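Local coordinates for phosphatidylserine synthase (PDB 3HSI), which belongs to the phospholipase D superfamily and carries a PLD-like domain in its C-terminal half, at residues P284-H289 with R385-D390; Q261-L266 with T378-N383; S247-L252 with N257-V262; K272-C277 with H289-L294. One frame throughout, in Å; residues are numbered along the deposited sequence.

Contact 1: residues P284-H289 with R385-D390; sequences PRTLQH and RAWRLD
P284 lies over one face of the W387 indole, a CH-pi contact that joins the start of helix 285-296 to the loop between strands 374-378 and 391-398 of the PLD-like fold. CG of P284 stands 3.9 Å from the centroid of the six-membered ring of W387, 21° off the ring normal. Since P284 is the N-cap residue, the indole sits right at the beginning of the helix.

Two further van der Waals contacts come from the first turn, both oblique to the ring plane. The methyl CG2 of T286 lies beside the indole nitrogen, 3.6 Å from NE1 of W387, and CD1 of L287 is 3.8 Å from CH2 of W387. Each of the three side chains runs roughly at right angles across the tryptophan.

No hydrogen bond links the two segments. NE1 of W387 probably bonds to E264 of helix 258-268, while OG1 of T286 pairs with NZ of K290 one turn further on.

The loop keeps its own shape. The carbonyl oxygen of R385 accepts from the backbone nitrogens of R388, L389 and D390. A salt bridge joins R385 to D390, whose OD1 also receives V140 N. The guanidinium grips the carboxylate side-on, with NE of R385 3.1 Å from OD2 of D390 and NH2 of R385 2.9 Å from OD1 of D390, where it meets the syn lone pair.

Contact 2: residues Q261-L266 with T378-N383; sequences QVIEDL and TGNNLN
I263 projects from helix 258-268 between N380 and L382, and its two branches divide the work. The longer branch, with CG1 anti to the carbonyl carbon (chi1 -60°), carries CD1 over the face of the N380 amide, above ND2 of N380 and 3.8 Å from it. The shorter branch meets the leucine, CG2 of I263 lying 4.0 Å from CD2 of L382. In both pairs the side chains are inclined to one another, neither aligned nor perpendicular, and the contacts are purely van der Waals.

The loop side is set by two consecutive side-chain turns. OG1 of T378 accepts from the backbone N of N380 at 3.1 Å, an ST turn at the end of strand 374-378. OD1 of N380 then accepts from the backbone N of L382 in the carbonyl plane, an Asx turn that helps to fix the rotation of the amide. L382 itself has left-handed helical backbone angles, and its side chain bends round so that CD2 approaches the helix although the CB does not point there.

The same loop reaches K366, probably the lysine of the family's HxK motif, which hydrogen-bonds to G379 O and N381 OD1. Helix 285-296 closes another side of the interface, where L287 touches both I263 and L382. Beyond the other flank of the helix, V262 and L266 rest on L396 of strand 391-398.

Contact 3: residues S247-L252 with N257-V262; sequences SPLFGL and NELNQV
L249 spreads over three residues of the first turns of the helix: its CB is 3.9 Å from CD1 of L259, its CD1 is 3.7 Å from CG1 of V262, and its CD2 brushes the carboxylate end of E258. With CG anti to the carbonyl carbon (chi1 -65°), the two methyls of L249 are carried toward V262 and E258, and the side chains cross at about a right angle in both pairs.

Further along the strand, G251 brings bare backbone close to the amide of N257, with its CA 3.2 Å from OD1 of N257. That oxygen also receives the backbone N of N260 at 2.9 Å in a nearly straight bond (178°), although the donor sits well above the carbonyl plane. ND2 of N257 is taken up by G253 O in the intervening turn. Across the interface, L259 N gives a weak bond to F250 O. Water 1 accepts from E258 N and lies 2.9 Å from F250 O, while water 2 accepts from F250 N and lies close to the E258 carboxylate.

The strand and helix axes approach to 6.4 Å and make an angle of 110°. Strand 245-252 pairs with strand 391-398 along this region. The arrangement is that of a strand turning through a short loop into an asparagine N-capped helix that packs back on its own sheet, a tight beta-alpha connection.

Contact 4: residues K272-C277 with H289-L294; sequences KKLVIC and HKIATL
With CG of L274 set anti to the backbone N (chi1 174°), CD2 of this strand residue is carried out between I291 and L294 of helix 285-296. In I291, CG1 is anti to the carbonyl carbon and chi2 is -53°, a fold of the chain that brings CD1 round to the strand side. CD2 of L274 is 3.5 Å from CD1 of I291, the two side chains crossing at about a right angle. The same methyl of L274 lies 3.6 Å from CD1 of L294. I276, two residues along, meets the isoleucine tip to tip, its CD1 3.7 Å from CD1 of I291. I291 was modelled in two conformers, so the contacts of its CD1 are less certain than that between L274 and L294.

No polar bond crosses the interface, and the closest contacts are all between methyl groups. The axes remain 10.8 Å apart and run at 145°, closer to antiparallel than to perpendicular, as the return helix of a beta-alpha-beta unit does.

That unit joins strand 273-277 through helix 285-296 to strand 300-306. F267 of helix 258-268 touches L274, I276 and I291. In the sheet, strand 273-277 lies between the parallel strand 300-306 and the antiparallel strand 367-370, whose V368 and V370 also meet L274.

In the fold
Contacts 1 and 2 lie about 8 Å apart between centres and share the loop after strand 374-378; W387 NE1 of the one and E264 OE2 of the other are 2.8 Å apart. Contact 3 is likewise about 8 Å from contact 2 by centres, and both use helix 258-268, V262 facing the strand 247-252 while I263 faces the loop. Contact 4 uses helix 285-296, as does contact 1, with centres about 15 Å apart, and touches contact 2 where L382 CD1 comes 3.7 Å from I276 CG2. Contacts 3 and 4 do not touch, yet both reach the same sheet. Through K366, contact 2 borders the probable active site.

Contact 1: residues P284-H289 with R385-D390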
# COMPACT_ATOMS: atom_id res chain seq x y z
N PRO C 284 3.54 2.75 14.38
CA PRO C 284 4.43 2.13 13.44
C PRO C 284 5.48 1.35 14.23
O PRO C 284 5.84 1.78 15.33
CB PRO C 284 5.10 3.31 12.72
CG PRO C 284 4.36 4.52 13.12
CD PRO C 284 3.64 4.23 14.38
N ARG C 285 5.95 0.22 13.69
CA ARG C 285 7.00 -0.58 14.33
C ARG C 285 8.21 0.24 14.68
O ARG C 285 8.79 0.04 15.74
CB ARG C 285 7.43 -1.81 13.45
N THR C 286 8.61 1.17 13.81
CA THR C 286 9.78 2.01 14.09
C THR C 286 9.58 2.82 15.39
O THR C 286 10.53 3.03 16.11
CB THR C 286 10.16 2.98 12.90
OG1 THR C 286 11.33 3.74 13.25
CG2 THR C 286 9.01 3.99 12.58
N LEU C 287 8.36 3.25 15.68
CA LEU C 287 8.12 4.05 16.88
C LEU C 287 8.02 3.16 18.10
O LEU C 287 8.40 3.56 19.22
CB LEU C 287 6.87 4.94 16.73
CG LEU C 287 7.03 6.18 15.83
CD1 LEU C 287 5.92 7.17 16.11
CD2 LEU C 287 8.39 6.87 15.97
N GLN C 288 7.55 1.93 17.89
CA GLN C 288 7.46 0.98 18.98
C GLN C 288 8.86 0.62 19.48
O GLN C 288 9.13 0.61 20.69
CB GLN C 288 6.71 -0.27 18.53
CG GLN C 288 5.20 -0.10 18.23
CD GLN C 288 4.61 -1.42 17.70
OE1 GLN C 288 4.83 -2.49 18.29
NE2 GLN C 288 3.89 -1.35 16.58
N HIS C 289 9.76 0.35 18.54
CA HIS C 289 11.15 0.10 18.86
C HIS C 289 11.77 1.28 19.62
O HIS C 289 12.52 1.10 20.57
CB HIS C 289 11.94 -0.15 17.58
CG HIS C 289 11.45 -1.31 16.76
ND1 HIS C 289 11.03 -2.51 17.31
CD2 HIS C 289 11.35 -1.46 15.41
CE1 HIS C 289 10.70 -3.35 16.33
NE2 HIS C 289 10.89 -2.74 15.17
N ARG C 385 -0.36 3.95 8.50
CA ARG C 385 -0.97 4.77 7.40
C ARG C 385 -0.24 6.10 7.23
O ARG C 385 0.09 6.51 6.11
CB ARG C 385 -2.41 5.19 7.74
CG ARG C 385 -3.49 4.20 7.46
CD ARG C 385 -4.82 4.94 7.30
NE ARG C 385 -4.88 5.64 6.01
CZ ARG C 385 -5.13 5.05 4.85
NH1 ARG C 385 -5.34 3.74 4.80
NH2 ARG C 385 -5.15 5.76 3.72
N ALA C 386 -0.08 6.79 8.36
CA ALA C 386 0.64 8.07 8.41
C ALA C 386 2.09 7.90 7.92
O ALA C 386 2.65 8.79 7.27
CB ALA C 386 0.60 8.64 9.81
N TRP C 387 2.70 6.75 8.17
CA TRP C 387 4.09 6.54 7.74
C TRP C 387 4.28 6.19 6.26
O TRP C 387 5.42 6.12 5.76
CB TRP C 387 4.77 5.47 8.61
CG TRP C 387 5.78 6.08 9.55
CD1 TRP C 387 7.14 5.87 9.54
CD2 TRP C 387 5.52 7.01 10.61
NE1 TRP C 387 7.73 6.62 10.54
CE2 TRP C 387 6.75 7.33 11.20
CE3 TRP C 387 4.35 7.63 11.09
CZ2 TRP C 387 6.86 8.23 12.27
CZ3 TRP C 387 4.45 8.53 12.14
CH2 TRP C 387 5.69 8.81 12.72
N ARG C 388 3.20 5.96 5.54
CA ARG C 388 3.39 5.46 4.21
C ARG C 388 2.38 6.01 3.24
O ARG C 388 2.72 6.29 2.10
CB ARG C 388 3.31 3.92 4.25
CG ARG C 388 3.64 3.24 2.98
CD ARG C 388 3.33 1.73 3.11
NE ARG C 388 4.35 0.95 3.83
CZ ARG C 388 4.36 0.72 5.15
NH1 ARG C 388 3.42 1.23 5.95
NH2 ARG C 388 5.33 -0.01 5.68
N LEU C 389 1.14 6.13 3.69
CA LEU C 389 0.05 6.42 2.76
C LEU C 389 -0.41 7.89 2.76
O LEU C 389 -0.62 8.46 1.69
CB LEU C 389 -1.13 5.49 2.99
CG LEU C 389 -0.79 3.99 3.03
CD1 LEU C 389 -1.99 3.16 3.48
CD2 LEU C 389 -0.29 3.52 1.66
N ASP C 390 -0.55 8.50 3.93
CA ASP C 390 -1.29 9.80 4.01
C ASP C 390 -0.41 11.05 3.92
O ASP C 390 0.79 11.01 4.19
CB ASP C 390 -2.17 9.87 5.26
CG ASP C 390 -3.19 8.72 5.35
OD1 ASP C 390 -3.61 8.17 4.32
OD2 ASP C 390 -3.60 8.38 6.47

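Contact 2: residues Q261-L266 with T378-N383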
# COMPACT_ATOMS: atom_id res chain seq x y z
N GLN C 261 10.74 11.72 9.62
CA GLN C 261 12.14 11.78 10.07
C GLN C 261 12.25 12.61 11.35
O GLN C 261 12.92 12.20 12.28
CB GLN C 261 13.05 12.35 8.97
CG GLN C 261 13.62 11.29 8.03
CD GLN C 261 14.00 11.84 6.64
OE1 GLN C 261 14.24 13.04 6.46
NE2 GLN C 261 14.02 10.94 5.64
N VAL C 262 11.58 13.77 11.40
CA VAL C 262 11.56 14.58 12.61
C VAL C 262 10.94 13.87 13.83
O VAL C 262 11.51 13.85 14.91
CB VAL C 262 10.92 15.98 12.37
CG1 VAL C 262 10.59 16.66 13.69
CG2 VAL C 262 11.88 16.85 11.54
N ILE C 263 9.79 13.26 13.65
CA ILE C 263 9.21 12.47 14.75
C ILE C 263 10.16 11.35 15.26
O ILE C 263 10.41 11.22 16.49
CB ILE C 263 7.80 11.93 14.34
CG1 ILE C 263 6.89 13.13 14.02
CG2 ILE C 263 7.23 10.99 15.42
CD1 ILE C 263 5.61 12.81 13.16
N GLU C 264 10.71 10.56 14.34
CA GLU C 264 11.64 9.50 14.71
C GLU C 264 12.81 10.10 15.49
O GLU C 264 13.22 9.55 16.50
CB GLU C 264 12.14 8.72 13.47
CG GLU C 264 10.99 8.04 12.71
CD GLU C 264 11.43 7.30 11.45
OE1 GLU C 264 12.64 7.07 11.29
OE2 GLU C 264 10.56 6.93 10.61
N ASP C 265 13.32 11.23 15.02
CA ASP C 265 14.44 11.87 15.69
C ASP C 265 14.06 12.50 17.05
O ASP C 265 14.89 12.55 17.95
CB ASP C 265 15.12 12.89 14.76
CG ASP C 265 15.85 12.22 13.58
OD1 ASP C 265 16.10 10.98 13.64
OD2 ASP C 265 16.18 12.91 12.59
N LEU C 266 12.84 13.00 17.16
CA LEU C 266 12.34 13.51 18.43
C LEU C 266 12.35 12.38 19.48
O LEU C 266 12.85 12.56 20.57
CB LEU C 266 10.96 14.15 18.26
CG LEU C 266 10.84 15.56 17.63
CD1 LEU C 266 9.36 15.94 17.37
CD2 LEU C 266 11.45 16.63 18.54
N THR C 378 0.52 18.26 15.41
CA THR C 378 0.46 17.53 14.21
C THR C 378 -0.90 16.91 14.04
O THR C 378 -1.60 16.64 15.03
CB THR C 378 1.58 16.48 14.15
OG1 THR C 378 1.66 15.95 12.84
CG2 THR C 378 1.40 15.33 15.17
N GLY C 379 -1.30 16.71 12.79
CA GLY C 379 -2.46 15.91 12.51
C GLY C 379 -2.08 14.45 12.36
O GLY C 379 -2.94 13.61 12.11
N ASN C 380 -0.81 14.13 12.57
CA ASN C 380 -0.30 12.75 12.38
C ASN C 380 -0.80 11.80 13.50
O ASN C 380 -0.58 12.03 14.68
CB ASN C 380 1.24 12.79 12.26
CG ASN C 380 1.85 11.45 11.86
OD1 ASN C 380 1.51 10.40 12.39
ND2 ASN C 380 2.79 11.51 10.95
N ASN C 381 -1.52 10.74 13.10
CA ASN C 381 -2.08 9.76 14.04
C ASN C 381 -1.02 8.81 14.57
O ASN C 381 -1.34 7.92 15.37
CB ASN C 381 -3.18 8.92 13.36
CG ASN C 381 -4.45 9.70 13.10
OD1 ASN C 381 -4.86 10.51 13.92
ND2 ASN C 381 -5.08 9.44 11.97
N LEU C 382 0.23 8.97 14.17
CA LEU C 382 1.27 8.07 14.69
C LEU C 382 0.92 6.60 14.45
O LEU C 382 1.03 5.74 15.35
CB LEU C 382 1.51 8.34 16.17
CG LEU C 382 2.04 9.77 16.42
CD1 LEU C 382 2.02 10.14 17.93
CD2 LEU C 382 3.44 9.89 15.84
N ASN C 383 0.50 6.31 13.22
CA ASN C 383 0.17 4.94 12.80
C ASN C 383 0.85 4.57 11.47
O ASN C 383 1.34 5.45 10.78
CB ASN C 383 -1.36 4.76 12.74
CG ASN C 383 -2.04 5.66 11.72
OD1 ASN C 383 -1.43 6.49 11.02
ND2 ASN C 383 -3.34 5.50 11.63

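Contact 3: residues S247-L252 with N257-V262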
# COMPACT_ATOMS: atom_id res chain seq x y z
N SER C 247 8.77 25.58 13.55
CA SER C 247 9.22 25.06 12.24
C SER C 247 8.14 24.21 11.56
O SER C 247 7.78 23.15 12.08
CB SER C 247 10.49 24.23 12.42
OG SER C 247 11.13 23.94 11.17
N PRO C 248 7.61 24.66 10.39
CA PRO C 248 6.51 23.96 9.71
C PRO C 248 7.01 22.80 8.85
O PRO C 248 7.94 22.94 8.08
CB PRO C 248 5.92 25.04 8.79
CG PRO C 248 7.05 25.89 8.43
CD PRO C 248 7.97 25.90 9.68
N LEU C 249 6.33 21.67 8.94
CA LEU C 249 6.89 20.41 8.42
C LEU C 249 5.86 19.72 7.57
O LEU C 249 4.70 19.78 7.90
CB LEU C 249 7.25 19.49 9.61
CG LEU C 249 8.35 19.94 10.58
CD1 LEU C 249 8.49 18.95 11.74
CD2 LEU C 249 9.70 20.08 9.81
N PHE C 250 6.28 19.05 6.49
CA PHE C 250 5.37 18.30 5.61
C PHE C 250 5.91 16.89 5.34
O PHE C 250 7.10 16.67 5.27
CB PHE C 250 5.12 19.06 4.28
CG PHE C 250 4.31 18.26 3.27
CD1 PHE C 250 2.94 18.07 3.44
CD2 PHE C 250 4.93 17.68 2.16
CE1 PHE C 250 2.20 17.34 2.54
CE2 PHE C 250 4.21 16.94 1.25
CZ PHE C 250 2.84 16.76 1.43
N GLY C 251 5.03 15.92 5.20
CA GLY C 251 5.47 14.59 4.81
C GLY C 251 4.39 13.88 4.04
O GLY C 251 3.20 13.99 4.38
N LEU C 252 4.81 13.17 3.01
CA LEU C 252 3.95 12.23 2.32
C LEU C 252 4.78 11.09 1.78
O LEU C 252 5.68 11.33 1.02
CB LEU C 252 3.19 12.95 1.16
CG LEU C 252 2.44 12.10 0.12
CD1 LEU C 252 1.37 11.25 0.76
CD2 LEU C 252 1.85 12.97 -1.05
N ASN C 257 10.61 11.55 3.83
CA ASN C 257 9.51 12.16 4.56
C ASN C 257 10.04 12.95 5.75
O ASN C 257 10.38 12.37 6.79
CB ASN C 257 8.52 11.06 5.03
CG ASN C 257 7.25 11.61 5.60
OD1 ASN C 257 7.26 12.56 6.43
ND2 ASN C 257 6.11 10.98 5.22
N GLU C 258 10.10 14.27 5.60
CA GLU C 258 10.68 15.10 6.64
C GLU C 258 9.94 15.02 7.99
O GLU C 258 10.57 14.89 9.04
CB GLU C 258 10.80 16.57 6.21
CG GLU C 258 11.54 17.37 7.30
CD GLU C 258 12.05 18.72 6.85
OE1 GLU C 258 11.24 19.54 6.36
OE2 GLU C 258 13.28 18.96 7.03
N LEU C 259 8.61 15.12 7.96
CA LEU C 259 7.82 15.02 9.16
C LEU C 259 8.10 13.74 9.93
O LEU C 259 8.40 13.79 11.12
CB LEU C 259 6.32 15.13 8.84
CG LEU C 259 5.40 15.08 10.07
CD1 LEU C 259 5.68 16.20 11.11
CD2 LEU C 259 3.93 15.09 9.63
N ASN C 260 8.04 12.60 9.25
CA ASN C 260 8.36 11.36 9.91
C ASN C 260 9.79 11.22 10.40
O ASN C 260 10.01 10.69 11.47
CB ASN C 260 7.91 10.18 9.06
CG ASN C 260 6.40 10.20 8.88
OD1 ASN C 260 5.70 10.86 9.64
ND2 ASN C 260 5.92 9.51 7.90
N GLN C 261 10.74 11.72 9.62
CA GLN C 261 12.14 11.78 10.07
C GLN C 261 12.25 12.61 11.35
O GLN C 261 12.92 12.20 12.28
CB GLN C 261 13.05 12.35 8.97
CG GLN C 261 13.62 11.29 8.03
CD GLN C 261 14.00 11.84 6.64
OE1 GLN C 261 14.24 13.04 6.46
NE2 GLN C 261 14.02 10.94 5.64
N VAL C 262 11.58 13.77 11.40
CA VAL C 262 11.56 14.58 12.61
C VAL C 262 10.94 13.87 13.83
O VAL C 262 11.51 13.85 14.91
CB VAL C 262 10.92 15.98 12.37
CG1 VAL C 262 10.59 16.66 13.69
CG2 VAL C 262 11.88 16.85 11.54
O HOH W 1 8.94 15.68 3.19
O HOH W 2 8.87 19.53 5.58

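Contact 4: residues K272-C277 with H289-L294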
# COMPACT_ATOMS: atom_id res chain seq x y z
N LYS C 272 14.77 12.93 29.10
CA LYS C 272 14.10 12.66 30.37
C LYS C 272 12.71 12.04 30.21
O LYS C 272 12.43 10.99 30.78
CB LYS C 272 13.96 13.96 31.19
CG LYS C 272 15.27 14.40 31.83
CD LYS C 272 15.08 15.65 32.63
CE LYS C 272 16.33 15.96 33.43
NZ LYS C 272 16.35 15.31 34.78
N LYS C 273 11.83 12.72 29.47
CA LYS C 273 10.42 12.29 29.39
C LYS C 273 9.84 12.54 28.01
O LYS C 273 10.11 13.56 27.37
CB LYS C 273 9.54 12.94 30.50
CG LYS C 273 8.06 12.56 30.40
CD LYS C 273 7.35 12.31 31.75
CE LYS C 273 5.88 12.71 31.68
NZ LYS C 273 5.78 14.24 31.85
N LEU C 274 9.05 11.57 27.55
CA LEU C 274 8.32 11.66 26.29
C LEU C 274 6.87 11.55 26.63
O LEU C 274 6.48 10.64 27.35
CB LEU C 274 8.69 10.48 25.40
CG LEU C 274 7.92 10.30 24.09
CD1 LEU C 274 8.12 11.55 23.23
CD2 LEU C 274 8.42 9.00 23.34
N VAL C 275 6.07 12.47 26.12
CA VAL C 275 4.63 12.35 26.23
C VAL C 275 4.06 12.19 24.84
O VAL C 275 4.46 12.88 23.94
CB VAL C 275 3.98 13.60 26.92
CG1 VAL C 275 2.47 13.43 27.08
CG2 VAL C 275 4.64 13.84 28.31
N ILE C 276 3.09 11.30 24.68
CA ILE C 276 2.49 11.05 23.38
C ILE C 276 0.99 11.00 23.55
O ILE C 276 0.48 10.40 24.51
CB ILE C 276 2.93 9.67 22.84
CG1 ILE C 276 4.45 9.59 22.67
CG2 ILE C 276 2.20 9.33 21.54
CD1 ILE C 276 4.95 8.11 22.48
N CYS C 277 0.28 11.68 22.65
CA CYS C 277 -1.17 11.50 22.50
C CYS C 277 -1.40 10.85 21.16
O CYS C 277 -0.82 11.27 20.16
CB CYS C 277 -1.88 12.84 22.52
SG CYS C 277 -2.24 13.39 24.20
N HIS C 289 9.76 0.35 18.54
CA HIS C 289 11.15 0.10 18.86
C HIS C 289 11.77 1.28 19.62
O HIS C 289 12.52 1.10 20.57
CB HIS C 289 11.94 -0.15 17.58
CG HIS C 289 11.45 -1.31 16.76
ND1 HIS C 289 11.03 -2.51 17.31
CD2 HIS C 289 11.35 -1.46 15.41
CE1 HIS C 289 10.70 -3.35 16.33
NE2 HIS C 289 10.89 -2.74 15.17
N LYS C 290 11.48 2.51 19.20
CA LYS C 290 12.11 3.65 19.86
C LYS C 290 11.60 3.86 21.29
O LYS C 290 12.36 4.28 22.17
CB LYS C 290 12.01 4.91 19.00
CG LYS C 290 12.99 4.88 17.82
CD LYS C 290 12.57 5.87 16.74
CE LYS C 290 13.57 5.90 15.62
NZ LYS C 290 13.50 4.62 14.86
N ILE C 291 10.33 3.56 21.52
CA ILE C 291 9.76 3.54 22.88
C ILE C 291 10.47 2.51 23.76
O ILE C 291 10.82 2.79 24.91
CB ILE C 291 8.26 3.17 22.87
CG1 ILE C 291 7.46 4.26 22.17
CG2 ILE C 291 7.76 2.96 24.30
CD1 ILE C 291 7.71 5.61 22.73
N ALA C 292 10.68 1.32 23.20
CA ALA C 292 11.34 0.24 23.95
C ALA C 292 12.75 0.65 24.37
O ALA C 292 13.19 0.32 25.49
CB ALA C 292 11.37 -1.05 23.13
N THR C 293 13.44 1.38 23.51
CA THR C 293 14.81 1.84 23.84
C THR C 293 14.79 2.84 24.98
O THR C 293 15.61 2.75 25.89
CB THR C 293 15.51 2.49 22.62
OG1 THR C 293 15.53 1.56 21.55
CG2 THR C 293 16.94 2.91 22.97
N LEU C 294 13.87 3.81 24.88
CA LEU C 294 13.67 4.81 25.91
C LEU C 294 13.41 4.15 27.24
O LEU C 294 14.04 4.50 28.22
CB LEU C 294 12.54 5.77 25.57
CG LEU C 294 12.80 6.64 24.33
CD1 LEU C 294 11.60 7.48 24.03
CD2 LEU C 294 14.13 7.52 24.50